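Local coordinates for protein MxaA (Stigmatella aurantiaca, PDB 4W4T) that carries, as the terminal reductase domain of the myxalamid PKS-NRPS pathway, an NADPH-binding Rossmann fold of the short-chain dehydrogenase type and probably releases the thioester-bound product by reduction, at residues T248-S251 against R252-A255; T64-L67 against G68-L72; L152-F155 against L156-Y159; R98-K101 against N102-Y106; L335-D338 against Q339-S342. All coordinates share one frame; numbering follows the deposited sequence.

Contact 1. Residues T248-S251 against R252-A255; sequences TGHS and RTGA
The imidazole of His-250 folds back over its own loop and uses one nitrogen, ND1, to take two successive backbone N-H groups. Thr-253 N lies 3.2 Å from His-250 ND1 with an almost straight N-H...N angle of 175°, and Arg-252 N reaches the same His-250 ND1 at 3.1 Å and 158°. Both donors stand somewhat out of the ring plane. The ring swings into this position because its CG is turned anti to the backbone N (chi1 -170°), while CE1 rests on Arg-252 CB. The backbone of His-250 is gripped as well: its N donates to Ala-255 O at 2.8 Å, and its O accepts from Gly-254 N in a more bent bond. An ST turn shapes the 253-255 end, where Thr-253 OG1 takes the N-H of Ala-255 at 3.0 Å and also touches His-250 CB. Gly-254, at a positive phi, turns the chain back toward Gly-249. Farther out, a water bridges Ser-251 OG and Arg-252 NE, and Ser-251 OG is also hydrogen-bonded to Asp-288, at the start of helix 287-298. The loop follows strand 239-248 of the Rossmann sheet, beside Phe-66 of the NADPH site. With two N-H groups pointing at it, ND1 acts here as an acceptor, so a proton on this ring would be expected at NE2.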
loop_
_atom_site.group_PDB
_atom_site.type_symbol
_atom_site.label_atom_id
_atom_site.label_comp_id
_atom_site.label_asym_id
_atom_site.label_seq_id
_atom_site.Cartn_x
_atom_site.Cartn_y
_atom_site.Cartn_z
ATOM N N THR A 248 -8.691 -12.605 17.639
ATOM C CA THR A 248 -9.778 -11.641 17.527
ATOM C C THR A 248 -10.104 -11.004 18.882
ATOM O O THR A 248 -9.415 -11.254 19.867
ATOM C CB THR A 248 -11.048 -12.300 16.924
ATOM O OG1 THR A 248 -11.480 -13.383 17.758
ATOM C CG2 THR A 248 -10.731 -12.851 15.529
ATOM N N GLY A 249 -11.161 -10.196 18.926
ATOM C CA GLY A 249 -11.489 -9.409 20.107
ATOM C C GLY A 249 -11.675 -10.192 21.395
ATOM O O GLY A 249 -11.900 -11.404 21.376
ATOM N N HIS A 250 -11.568 -9.501 22.526
ATOM C CA HIS A 250 -11.871 -10.098 23.819
ATOM C C HIS A 250 -13.346 -10.525 23.854
ATOM O O HIS A 250 -14.202 -9.735 23.504
ATOM C CB HIS A 250 -11.581 -9.107 24.940
ATOM C CG HIS A 250 -11.638 -9.710 26.305
ATOM N ND1 HIS A 250 -12.825 -9.922 26.976
ATOM C CD2 HIS A 250 -10.654 -10.139 27.135
ATOM C CE1 HIS A 250 -12.569 -10.461 28.156
ATOM N NE2 HIS A 250 -11.257 -10.606 28.274
ATOM N N SER A 251 -13.625 -11.751 24.290
ATOM C CA SER A 251 -14.969 -12.348 24.139
ATOM C C SER A 251 -16.045 -11.717 25.019
ATOM O O SER A 251 -17.241 -11.946 24.799
ATOM C CB SER A 251 -14.930 -13.852 24.427
ATOM O OG SER A 251 -14.658 -14.128 25.796
ATOM N N ARG A 252 -15.631 -10.928 26.008
ATOM C CA ARG A 252 -16.580 -10.313 26.930
ATOM C C ARG A 252 -16.654 -8.804 26.752
ATOM O O ARG A 252 -17.745 -8.254 26.641
ATOM C CB ARG A 252 -16.217 -10.657 28.379
ATOM C CG ARG A 252 -16.333 -12.131 28.701
ATOM C CD ARG A 252 -17.733 -12.635 28.402
ATOM N NE ARG A 252 -17.878 -14.072 28.626
ATOM C CZ ARG A 252 -18.208 -14.618 29.794
ATOM N NH1 ARG A 252 -18.421 -13.845 30.855
ATOM N NH2 ARG A 252 -18.322 -15.937 29.901
ATOM N N THR A 253 -15.500 -8.135 26.714
ATOM C CA THR A 253 -15.457 -6.683 26.525
ATOM C C THR A 253 -15.514 -6.261 25.061
ATOM O O THR A 253 -15.827 -5.112 24.745
ATOM C CB THR A 253 -14.159 -6.060 27.123
ATOM O OG1 THR A 253 -13.031 -6.492 26.347
ATOM C CG2 THR A 253 -13.961 -6.474 28.573
ATOM N N GLY A 254 -15.166 -7.176 24.160
ATOM C CA GLY A 254 -15.072 -6.835 22.753
ATOM C C GLY A 254 -13.813 -6.064 22.398
ATOM O O GLY A 254 -13.663 -5.608 21.260
ATOM N N ALA A 255 -12.914 -5.898 23.364
ATOM C CA ALA A 255 -11.684 -5.130 23.131
ATOM C C ALA A 255 -10.953 -5.691 21.928
ATOM O O ALA A 255 -10.672 -6.882 21.862
ATOM C CB ALA A 255 -10.788 -5.150 24.352
HETATM O O HOH W 1 -16.711 -15.438 26.710
#

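Contact 2. Residues T64-L67 against G68-L72; sequences TGFL and GAFLL
Phe-66 and Phe-70, one helical turn apart, form an offset edge-to-face pair in which the edge of Phe-70 is directed toward the face of Phe-66. The ring centroids are 5.4 Å apart and the planes stand at 79°, with the closest approach, 3.4 Å, between Phe-66 CE1 and Phe-70 CE1. Different first torsions make the meeting possible: CG of Phe-66 is anti to its N (chi1 176°), whereas that of Phe-70 is anti to its carbonyl carbon (chi1 -66°). The rim of the Phe-70 ring also meets the backbone, CD1 lying 3.2 Å from Phe-66 O in the plane of the ring. This is the first turn of helix 66-78, which follows the opening strand of a Rossmann fold; Thr-64, Gly-65, Phe-66 and Leu-67 bind NADPH in this protein, although this chain holds none. Among the backbone bonds, Ala-69 N donates to Gly-65 O, the N-cap residue, at 3.2 Å, with a weak second branch to Phe-66 O. Leu-71 N to Leu-67 O is tighter at 2.9 Å and nearly straight. Side-chain packing extends outward from the turn: Phe-66 also meets the rings of Tyr-106 and Trp-256, and Phe-70 rests on Val-287 and Ser-291 of helix 287-298.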
loop_
_atom_site.group_PDB
_atom_site.type_symbol
_atom_site.label_atom_id
_atom_site.label_comp_id
_atom_site.label_asym_id
_atom_site.label_seq_id
_atom_site.Cartn_x
_atom_site.Cartn_y
_atom_site.Cartn_z
ATOM N N THR A 64 3.461 -3.551 24.151
ATOM C CA THR A 64 2.744 -2.426 23.554
ATOM C C THR A 64 1.821 -2.843 22.400
ATOM O O THR A 64 1.210 -1.991 21.757
ATOM C CB THR A 64 3.711 -1.324 23.033
ATOM O OG1 THR A 64 4.548 -1.856 22.003
ATOM C CG2 THR A 64 4.596 -0.782 24.168
ATOM N N GLY A 65 1.718 -4.146 22.147
ATOM C CA GLY A 65 0.836 -4.642 21.096
ATOM C C GLY A 65 -0.480 -5.171 21.660
ATOM O O GLY A 65 -0.761 -5.006 22.839
ATOM N N PHE A 66 -1.280 -5.820 20.816
ATOM C CA PHE A 66 -2.633 -6.239 21.199
ATOM C C PHE A 66 -2.589 -7.469 22.105
ATOM O O PHE A 66 -2.971 -7.387 23.276
ATOM C CB PHE A 66 -3.472 -6.492 19.932
ATOM C CG PHE A 66 -4.855 -7.031 20.201
ATOM C CD1 PHE A 66 -5.732 -6.357 21.043
ATOM C CD2 PHE A 66 -5.286 -8.192 19.576
ATOM C CE1 PHE A 66 -7.018 -6.848 21.277
ATOM C CE2 PHE A 66 -6.562 -8.692 19.811
ATOM C CZ PHE A 66 -7.425 -8.019 20.663
ATOM N N LEU A 67 -2.108 -8.599 21.591
ATOM C CA LEU A 67 -1.910 -9.782 22.438
ATOM C C LEU A 67 -1.057 -9.465 23.666
ATOM O O LEU A 67 -1.349 -9.917 24.773
ATOM C CB LEU A 67 -1.260 -10.916 21.649
ATOM C CG LEU A 67 -0.981 -12.199 22.447
ATOM C CD1 LEU A 67 -2.255 -12.746 23.092
ATOM C CD2 LEU A 67 -0.366 -13.226 21.524
ATOM N N GLY A 68 -0.002 -8.678 23.458
ATOM C CA GLY A 68 0.913 -8.338 24.540
ATOM C C GLY A 68 0.259 -7.684 25.747
ATOM O O GLY A 68 0.648 -7.951 26.880
ATOM N N ALA A 69 -0.724 -6.822 25.506
ATOM C CA ALA A 69 -1.458 -6.174 26.592
ATOM C C ALA A 69 -2.146 -7.205 27.489
ATOM O O ALA A 69 -2.068 -7.135 28.710
ATOM C CB ALA A 69 -2.478 -5.195 26.031
ATOM N N PHE A 70 -2.818 -8.172 26.870
ATOM C CA PHE A 70 -3.551 -9.183 27.616
ATOM C C PHE A 70 -2.599 -10.146 28.299
ATOM O O PHE A 70 -2.816 -10.541 29.441
ATOM C CB PHE A 70 -4.529 -9.920 26.683
ATOM C CG PHE A 70 -5.627 -9.041 26.177
ATOM C CD1 PHE A 70 -5.426 -8.211 25.085
ATOM C CD2 PHE A 70 -6.854 -9.014 26.820
ATOM C CE1 PHE A 70 -6.429 -7.379 24.628
ATOM C CE2 PHE A 70 -7.869 -8.190 26.374
ATOM C CZ PHE A 70 -7.667 -7.373 25.276
ATOM N N LEU A 71 -1.520 -10.501 27.606
ATOM C CA LEU A 71 -0.479 -11.328 28.195
ATOM C C LEU A 71 0.118 -10.638 29.425
ATOM O O LEU A 71 0.344 -11.268 30.453
ATOM C CB LEU A 71 0.607 -11.618 27.153
ATOM C CG LEU A 71 1.539 -12.817 27.298
ATOM C CD1 LEU A 71 0.771 -14.074 27.700
ATOM C CD2 LEU A 71 2.267 -13.044 25.959
ATOM N N LEU A 72 0.355 -9.338 29.333
ATOM C CA LEU A 72 0.920 -8.640 30.488
ATOM C C LEU A 72 -0.050 -8.678 31.667
ATOM O O LEU A 72 0.328 -9.035 32.790
ATOM C CB LEU A 72 1.266 -7.203 30.140
ATOM C CG LEU A 72 1.758 -6.377 31.330
ATOM C CD1 LEU A 72 2.890 -7.091 32.066
ATOM C CD2 LEU A 72 2.176 -4.993 30.872
#

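Contact 3. Residues L152-F155 against L156-Y159; sequences LVNF and LYPY
Asn-154 heads an Asx turn and lays its side-chain amide flat on the ring of Tyr-157, three residues later, in the loop between strand 145-148 and helix 159-177 of the Rossmann fold. The two planes are only 11° apart, and ND2 sits 3.3 Å above the ring plane, over its centre. Two torsions settle the stack. CG of Asn-154 is anti to the backbone N (chi1 -174°), which places the amide against the turn's N-H groups, while CG of Tyr-157 is anti to the carbonyl carbon (chi1 -74°), bringing its ring beneath. The other end of the amide grips the turn: OD1 accepts from both Leu-156 N and Tyr-157 N, each at 2.8 Å. The first donor is tilted modestly from the carbonyl plane, whereas the second stands well above it. With an alanine here the acceptor and the stacking amide are gone, and these two N-H groups would probably be left without their mate and the tyrosine ring freer to turn. Phe-155 directs its ring elsewhere, into an edge-to-face pair with Tyr-218 of the NADPH site. The next residue reaches the dimer interface: Leu-156 packs on Met-359 of the second subunit, and its O accepts a hydrogen bond from Gln-362 of that chain. Across the turn, one water donates to Asn-154 O and to Tyr-157 O, at 2.7 Å from each.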
loop_
_atom_site.group_PDB
_atom_site.type_symbol
_atom_site.label_atom_id
_atom_site.label_comp_id
_atom_site.label_asym_id
_atom_site.label_seq_id
_atom_site.Cartn_x
_atom_site.Cartn_y
_atom_site.Cartn_z
ATOM N N LEU A 152 7.460 -7.631 14.393
ATOM C CA LEU A 152 6.866 -6.720 13.410
ATOM C C LEU A 152 5.921 -7.532 12.554
ATOM O O LEU A 152 6.349 -8.468 11.883
ATOM C CB LEU A 152 7.938 -6.036 12.554
ATOM C CG LEU A 152 7.444 -5.139 11.404
ATOM C CD1 LEU A 152 6.573 -4.012 11.936
ATOM C CD2 LEU A 152 8.626 -4.576 10.620
ATOM N N VAL A 153 4.632 -7.188 12.604
ATOM C CA VAL A 153 3.612 -7.844 11.792
ATOM C C VAL A 153 3.158 -6.887 10.694
ATOM O O VAL A 153 2.485 -5.892 10.960
ATOM C CB VAL A 153 2.397 -8.281 12.636
ATOM C CG1 VAL A 153 1.395 -9.066 11.779
ATOM C CG2 VAL A 153 2.850 -9.098 13.833
ATOM N N ASN A 154 3.592 -7.168 9.473
ATOM C CA ASN A 154 3.173 -6.415 8.307
ATOM C C ASN A 154 2.898 -7.393 7.166
ATOM O O ASN A 154 3.789 -8.131 6.738
ATOM C CB ASN A 154 4.239 -5.386 7.916
ATOM C CG ASN A 154 3.784 -4.487 6.796
ATOM O OD1 ASN A 154 3.425 -4.960 5.716
ATOM N ND2 ASN A 154 3.770 -3.190 7.049
ATOM N N PHE A 155 1.666 -7.414 6.674
ATOM C CA PHE A 155 1.282 -8.428 5.702
ATOM C C PHE A 155 1.576 -8.020 4.257
ATOM O O PHE A 155 1.341 -8.795 3.326
ATOM C CB PHE A 155 -0.201 -8.771 5.856
ATOM C CG PHE A 155 -0.551 -9.318 7.206
ATOM C CD1 PHE A 155 0.098 -10.439 7.698
ATOM C CD2 PHE A 155 -1.532 -8.722 7.982
ATOM C CE1 PHE A 155 -0.225 -10.959 8.952
ATOM C CE2 PHE A 155 -1.861 -9.236 9.234
ATOM C CZ PHE A 155 -1.199 -10.357 9.719
ATOM N N LEU A 156 2.106 -6.817 4.078
ATOM C CA LEU A 156 2.470 -6.341 2.748
ATOM C C LEU A 156 3.984 -6.372 2.482
ATOM O O LEU A 156 4.412 -6.565 1.338
ATOM C CB LEU A 156 1.948 -4.923 2.547
ATOM C CG LEU A 156 0.440 -4.715 2.672
ATOM C CD1 LEU A 156 0.117 -3.245 2.448
ATOM C CD2 LEU A 156 -0.282 -5.589 1.677
ATOM N N TYR A 157 4.785 -6.170 3.525
ATOM C CA TYR A 157 6.247 -6.036 3.369
ATOM C C TYR A 157 6.952 -7.363 3.051
ATOM O O TYR A 157 6.457 -8.432 3.393
ATOM C CB TYR A 157 6.880 -5.450 4.645
ATOM C CG TYR A 157 6.655 -3.977 4.895
ATOM C CD1 TYR A 157 6.000 -3.178 3.969
ATOM C CD2 TYR A 157 7.119 -3.382 6.069
ATOM C CE1 TYR A 157 5.798 -1.819 4.202
ATOM C CE2 TYR A 157 6.928 -2.025 6.309
ATOM C CZ TYR A 157 6.269 -1.254 5.371
ATOM O OH TYR A 157 6.074 0.086 5.610
ATOM N N PRO A 158 8.137 -7.296 2.422
ATOM C CA PRO A 158 8.917 -8.505 2.141
ATOM C C PRO A 158 9.703 -9.004 3.358
ATOM O O PRO A 158 9.780 -8.306 4.365
ATOM C CB PRO A 158 9.890 -8.040 1.049
ATOM C CG PRO A 158 10.106 -6.616 1.359
ATOM C CD PRO A 158 8.749 -6.106 1.798
ATOM N N TYR A 159 10.268 -10.199 3.237
ATOM C CA TYR A 159 11.074 -10.809 4.296
ATOM C C TYR A 159 12.091 -9.830 4.870
ATOM O O TYR A 159 12.190 -9.676 6.091
ATOM C CB TYR A 159 11.773 -12.055 3.749
ATOM C CG TYR A 159 12.758 -12.716 4.692
ATOM C CD1 TYR A 159 12.321 -13.566 5.703
ATOM C CD2 TYR A 159 14.121 -12.517 4.548
ATOM C CE1 TYR A 159 13.218 -14.184 6.548
ATOM C CE2 TYR A 159 15.035 -13.139 5.382
ATOM C CZ TYR A 159 14.576 -13.969 6.382
ATOM O OH TYR A 159 15.476 -14.586 7.225
HETATM O O HOH W 2 4.342 -9.681 4.595
#

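Contact 4. Residues R98-K101 against N102-Y106; sequences RIRK and NLESY
Arg-100 and Glu-104 are brought alongside each other, one turn apart on helix 92-105, by contrasting first torsions. CG of Arg-100 is anti to the backbone N (chi1 -174°), and that of Glu-104 is anti to the carbonyl carbon (chi1 -82°); a bend at chi3 of the arginine then turns its guanidinium, whose NH1 is hydrogen-bonded to Asn-97 OD1. The side chains point the same way, and Glu-104 OE2 approaches the edge of the guanidinium, although the salt bridge from Arg-100 NE to Glu-104 OE2 is long at 3.8 Å. A water bridges the two, accepting from Arg-100 NE at 2.9 Å and donating to Glu-104 OE1 at 2.6 Å, with a weak further bond from Lys-101 NZ. The pairing is therefore largely water-mediated and probably modest in strength. Below it the helix is regular: Asn-102 N, Leu-103 N, Glu-104 N and Ser-105 N donate to the carbonyls of Arg-98, Ile-99, Arg-100 and Lys-101. The bond from Glu-104 N to Arg-100 O, at 2.9 Å, lies in the carbonyl plane. Near the end of the helix Ser-105 OG turns back to donate to Asn-102 O at 2.5 Å. Arg-98, an NADPH-binding residue of this protein, although the cofactor is absent from this chain, holds Arg-88 O through NH1. The helix joins parallel strands 82-87 and 117-121 in a beta-alpha-beta unit; Ile-99 packs on Cys-85, Ile-117 and Pro-119 of those strands, while Ile-99, Asn-102 and Leu-103 face helix 66-78 through Leu-72 and Ala-69.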
loop_
_atom_site.group_PDB
_atom_site.type_symbol
_atom_site.label_atom_id
_atom_site.label_comp_id
_atom_site.label_asym_id
_atom_site.label_seq_id
_atom_site.Cartn_x
_atom_site.Cartn_y
_atom_site.Cartn_z
ATOM N N ARG A 98 3.770 4.318 27.932
ATOM C CA ARG A 98 3.359 3.583 26.744
ATOM C C ARG A 98 2.665 2.284 27.143
ATOM O O ARG A 98 1.586 1.973 26.655
ATOM C CB ARG A 98 4.558 3.291 25.837
ATOM C CG ARG A 98 5.199 4.524 25.217
ATOM C CD ARG A 98 6.111 4.141 24.053
ATOM N NE ARG A 98 5.357 3.564 22.936
ATOM C CZ ARG A 98 5.801 2.585 22.154
ATOM N NH1 ARG A 98 7.005 2.056 22.360
ATOM N NH2 ARG A 98 5.040 2.126 21.172
ATOM N N ILE A 99 3.283 1.531 28.042
ATOM C CA ILE A 99 2.699 0.278 28.489
ATOM C C ILE A 99 1.340 0.527 29.144
ATOM O O ILE A 99 0.347 -0.137 28.810
ATOM C CB ILE A 99 3.638 -0.432 29.445
ATOM C CG1 ILE A 99 4.914 -0.817 28.694
ATOM C CG2 ILE A 99 2.981 -1.659 30.026
ATOM C CD1 ILE A 99 6.077 -1.150 29.606
ATOM N N ARG A 100 1.274 1.509 30.040
ATOM C CA ARG A 100 0.009 1.808 30.714
ATOM C C ARG A 100 -1.088 2.207 29.726
ATOM O O ARG A 100 -2.214 1.704 29.803
ATOM C CB ARG A 100 0.184 2.918 31.746
ATOM C CG ARG A 100 -1.076 3.162 32.570
ATOM C CD ARG A 100 -0.951 4.385 33.473
ATOM N NE ARG A 100 -0.728 5.596 32.694
ATOM C CZ ARG A 100 0.431 6.244 32.625
ATOM N NH1 ARG A 100 1.486 5.813 33.317
ATOM N NH2 ARG A 100 0.528 7.334 31.873
ATOM N N LYS A 101 -0.764 3.100 28.797
ATOM C CA LYS A 101 -1.752 3.572 27.837
ATOM C C LYS A 101 -2.273 2.434 26.962
ATOM O O LYS A 101 -3.477 2.371 26.654
ATOM C CB LYS A 101 -1.171 4.687 26.961
ATOM C CG LYS A 101 -1.044 6.037 27.676
ATOM C CD LYS A 101 -0.570 7.141 26.733
ATOM C CE LYS A 101 -0.343 8.455 27.477
ATOM N NZ LYS A 101 -1.580 8.930 28.174
ATOM N N ASN A 102 -1.373 1.541 26.554
ATOM C CA ASN A 102 -1.782 0.386 25.759
ATOM C C ASN A 102 -2.810 -0.435 26.519
ATOM O O ASN A 102 -3.852 -0.790 25.972
ATOM C CB ASN A 102 -0.579 -0.491 25.390
ATOM C CG ASN A 102 -0.940 -1.590 24.393
ATOM O OD1 ASN A 102 -1.592 -1.332 23.394
ATOM N ND2 ASN A 102 -0.504 -2.818 24.666
ATOM N N LEU A 103 -2.532 -0.720 27.787
ATOM C CA LEU A 103 -3.455 -1.530 28.568
ATOM C C LEU A 103 -4.766 -0.782 28.804
ATOM O O LEU A 103 -5.839 -1.393 28.797
ATOM C CB LEU A 103 -2.823 -1.967 29.891
ATOM C CG LEU A 103 -2.122 -3.336 29.811
ATOM C CD1 LEU A 103 -0.877 -3.274 28.931
ATOM C CD2 LEU A 103 -1.784 -3.903 31.186
ATOM N N GLU A 104 -4.682 0.536 28.977
ATOM C CA GLU A 104 -5.876 1.359 29.177
ATOM C C GLU A 104 -6.808 1.278 27.967
ATOM O O GLU A 104 -8.028 1.272 28.113
ATOM C CB GLU A 104 -5.484 2.820 29.461
ATOM C CG GLU A 104 -5.097 3.091 30.912
ATOM C CD GLU A 104 -4.561 4.504 31.159
ATOM O OE1 GLU A 104 -4.274 5.247 30.194
ATOM O OE2 GLU A 104 -4.447 4.876 32.340
ATOM N N SER A 105 -6.231 1.185 26.772
ATOM C CA SER A 105 -7.022 1.159 25.553
ATOM C C SER A 105 -7.871 -0.110 25.436
ATOM O O SER A 105 -8.855 -0.126 24.699
ATOM C CB SER A 105 -6.117 1.299 24.329
ATOM O OG SER A 105 -5.308 0.151 24.160
ATOM N N TYR A 106 -7.502 -1.156 26.171
ATOM C CA TYR A 106 -8.252 -2.414 26.151
ATOM C C TYR A 106 -8.948 -2.671 27.476
ATOM O O TYR A 106 -9.346 -3.797 27.768
ATOM C CB TYR A 106 -7.329 -3.584 25.798
ATOM C CG TYR A 106 -6.631 -3.368 24.482
ATOM C CD1 TYR A 106 -7.363 -3.215 23.306
ATOM C CD2 TYR A 106 -5.248 -3.291 24.408
ATOM C CE1 TYR A 106 -6.734 -2.996 22.094
ATOM C CE2 TYR A 106 -4.611 -3.078 23.203
ATOM C CZ TYR A 106 -5.354 -2.930 22.047
ATOM O OH TYR A 106 -4.719 -2.715 20.844
HETATM O O HOH W 3 -2.493 7.053 30.835
#

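Contact 5. Residues L335-D338 against Q339-S342; sequences LPYD and QWLS
Tyr-337 sends its side chain along the helix toward Trp-340 and Leu-341. From CB the ring leaves anti to the backbone N (chi1 -179°), which brings it close to the indole. CD1 comes within 4.1 Å of Trp-340 CE3, and CE1 closes to 3.8 Å from the same Trp-340 CE3. Across the ring from CE1, the atom CE2 meets Leu-341 CD2, and at the tip OH lies 4.0 Å from Leu-341 CD1. The tyrosine ring and the six-membered indole ring are inclined at 33°, an oblique meeting. A serine in place of Tyr-337 lacks the ring and is likely to open a gap beside the indole and Leu-341. Elsewhere the amide of Gln-339 rests against the proline ring, its NE2 lying 3.5 Å from Pro-336 CG, and its OE1 approaches Leu-335 CD2. Trp-340 NE1 is hydrogen-bonded outside the turn to Val-274 O, and Leu-361 of helix 352-362 packs on both aromatic side chains. Pro-336 occupies the N-cap position, and its O receives Trp-340 N at 2.9 Å. The whole is a strand-to-helix junction, with strand 333-336, paired in parallel with 274-277, leading into helix 337-348, away from the cofactor site.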
loop_
_atom_site.group_PDB
_atom_site.type_symbol
_atom_site.label_atom_id
_atom_site.label_comp_id
_atom_site.label_asym_id
_atom_site.label_seq_id
_atom_site.Cartn_x
_atom_site.Cartn_y
_atom_site.Cartn_z
ATOM N N LEU A 335 -21.641 -12.403 -2.526
ATOM C CA LEU A 335 -21.102 -12.592 -3.861
ATOM C C LEU A 335 -19.931 -13.560 -3.856
ATOM O O LEU A 335 -19.167 -13.616 -2.884
ATOM C CB LEU A 335 -20.624 -11.263 -4.439
ATOM C CG LEU A 335 -21.595 -10.152 -4.783
ATOM C CD1 LEU A 335 -20.759 -8.944 -5.174
ATOM C CD2 LEU A 335 -22.508 -10.581 -5.926
ATOM N N PRO A 336 -19.763 -14.304 -4.958
ATOM C CA PRO A 336 -18.538 -15.082 -5.152
ATOM C C PRO A 336 -17.312 -14.206 -4.878
ATOM O O PRO A 336 -17.372 -13.001 -5.156
ATOM C CB PRO A 336 -18.614 -15.491 -6.626
ATOM C CG PRO A 336 -20.066 -15.517 -6.933
ATOM C CD PRO A 336 -20.698 -14.437 -6.091
ATOM N N TYR A 337 -16.248 -14.789 -4.332
ATOM C CA TYR A 337 -15.097 -14.000 -3.879
ATOM C C TYR A 337 -14.502 -13.119 -4.970
ATOM O O TYR A 337 -14.096 -11.978 -4.709
ATOM C CB TYR A 337 -13.992 -14.900 -3.320
ATOM C CG TYR A 337 -12.818 -14.089 -2.826
ATOM C CD1 TYR A 337 -12.883 -13.417 -1.619
ATOM C CD2 TYR A 337 -11.663 -13.961 -3.586
ATOM C CE1 TYR A 337 -11.830 -12.656 -1.173
ATOM C CE2 TYR A 337 -10.601 -13.196 -3.144
ATOM C CZ TYR A 337 -10.694 -12.548 -1.939
ATOM O OH TYR A 337 -9.642 -11.785 -1.484
ATOM N N ASP A 338 -14.423 -13.644 -6.186
ATOM C CA ASP A 338 -13.843 -12.866 -7.278
ATOM C C ASP A 338 -14.687 -11.644 -7.617
ATOM O O ASP A 338 -14.153 -10.555 -7.872
ATOM C CB ASP A 338 -13.638 -13.751 -8.503
ATOM C CG ASP A 338 -12.712 -14.918 -8.210
ATOM O OD1 ASP A 338 -11.561 -14.669 -7.765
ATOM O OD2 ASP A 338 -13.134 -16.079 -8.402
ATOM N N GLN A 339 -16.004 -11.807 -7.571
ATOM C CA GLN A 339 -16.902 -10.693 -7.815
ATOM C C GLN A 339 -16.856 -9.700 -6.667
ATOM O O GLN A 339 -16.886 -8.501 -6.892
ATOM C CB GLN A 339 -18.332 -11.183 -8.027
ATOM C CG GLN A 339 -18.525 -11.938 -9.333
ATOM C CD GLN A 339 -19.920 -12.513 -9.469
ATOM O OE1 GLN A 339 -20.909 -11.850 -9.143
ATOM N NE2 GLN A 339 -20.009 -13.754 -9.945
ATOM N N TRP A 340 -16.796 -10.202 -5.433
ATOM C CA TRP A 340 -16.637 -9.322 -4.275
ATOM C C TRP A 340 -15.347 -8.499 -4.364
ATOM O O TRP A 340 -15.336 -7.284 -4.109
ATOM C CB TRP A 340 -16.651 -10.138 -2.980
ATOM C CG TRP A 340 -16.494 -9.301 -1.767
ATOM C CD1 TRP A 340 -17.477 -8.621 -1.101
ATOM C CD2 TRP A 340 -15.276 -9.053 -1.055
ATOM N NE1 TRP A 340 -16.934 -7.954 -0.019
ATOM C CE2 TRP A 340 -15.588 -8.209 0.030
ATOM C CE3 TRP A 340 -13.953 -9.461 -1.236
ATOM C CZ2 TRP A 340 -14.626 -7.772 0.933
ATOM C CZ3 TRP A 340 -12.996 -9.025 -0.335
ATOM C CH2 TRP A 340 -13.338 -8.182 0.731
ATOM N N LEU A 341 -14.261 -9.153 -4.750
ATOM C CA LEU A 341 -12.972 -8.467 -4.851
ATOM C C LEU A 341 -13.028 -7.383 -5.934
ATOM O O LEU A 341 -12.408 -6.317 -5.811
ATOM C CB LEU A 341 -11.855 -9.467 -5.149
ATOM C CG LEU A 341 -10.412 -8.948 -5.092
ATOM C CD1 LEU A 341 -10.071 -8.436 -3.690
ATOM C CD2 LEU A 341 -9.437 -10.051 -5.497
ATOM N N SER A 342 -13.782 -7.658 -6.991
ATOM C CA SER A 342 -13.914 -6.694 -8.082
ATOM C C SER A 342 -14.732 -5.485 -7.630
ATOM O O SER A 342 -14.433 -4.355 -8.005
ATOM C CB SER A 342 -14.546 -7.356 -9.304
ATOM O OG SER A 342 -14.971 -6.375 -10.221
#

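Contacts 2 and 4 hold NADPH-binding residues, contact 1 packing beside them; this chain lacks the cofactor. Contacts 2 and 4 have centres 9 Å apart and are joined by a probable hydrogen bond from Asn-102 ND2 to Gly-65 O of 2.9 Å, tying helix 92-105 to helix 66-78; ND2 is also hydrogen-bonded to Ala-63 O. Contact 1 packs against contact 2, His-250 CD2 lying 3.5 Å from Phe-70 CE2, and meets contact 4 where Ala-255 CB approaches Tyr-106 O. Contact 3 stands apart, its centre about 20 Å from that of contact 2, yet borders the same site through Phe-155, beside Tyr-218. Contact 5 is remote, its centre about 35 Å from that of contact 2.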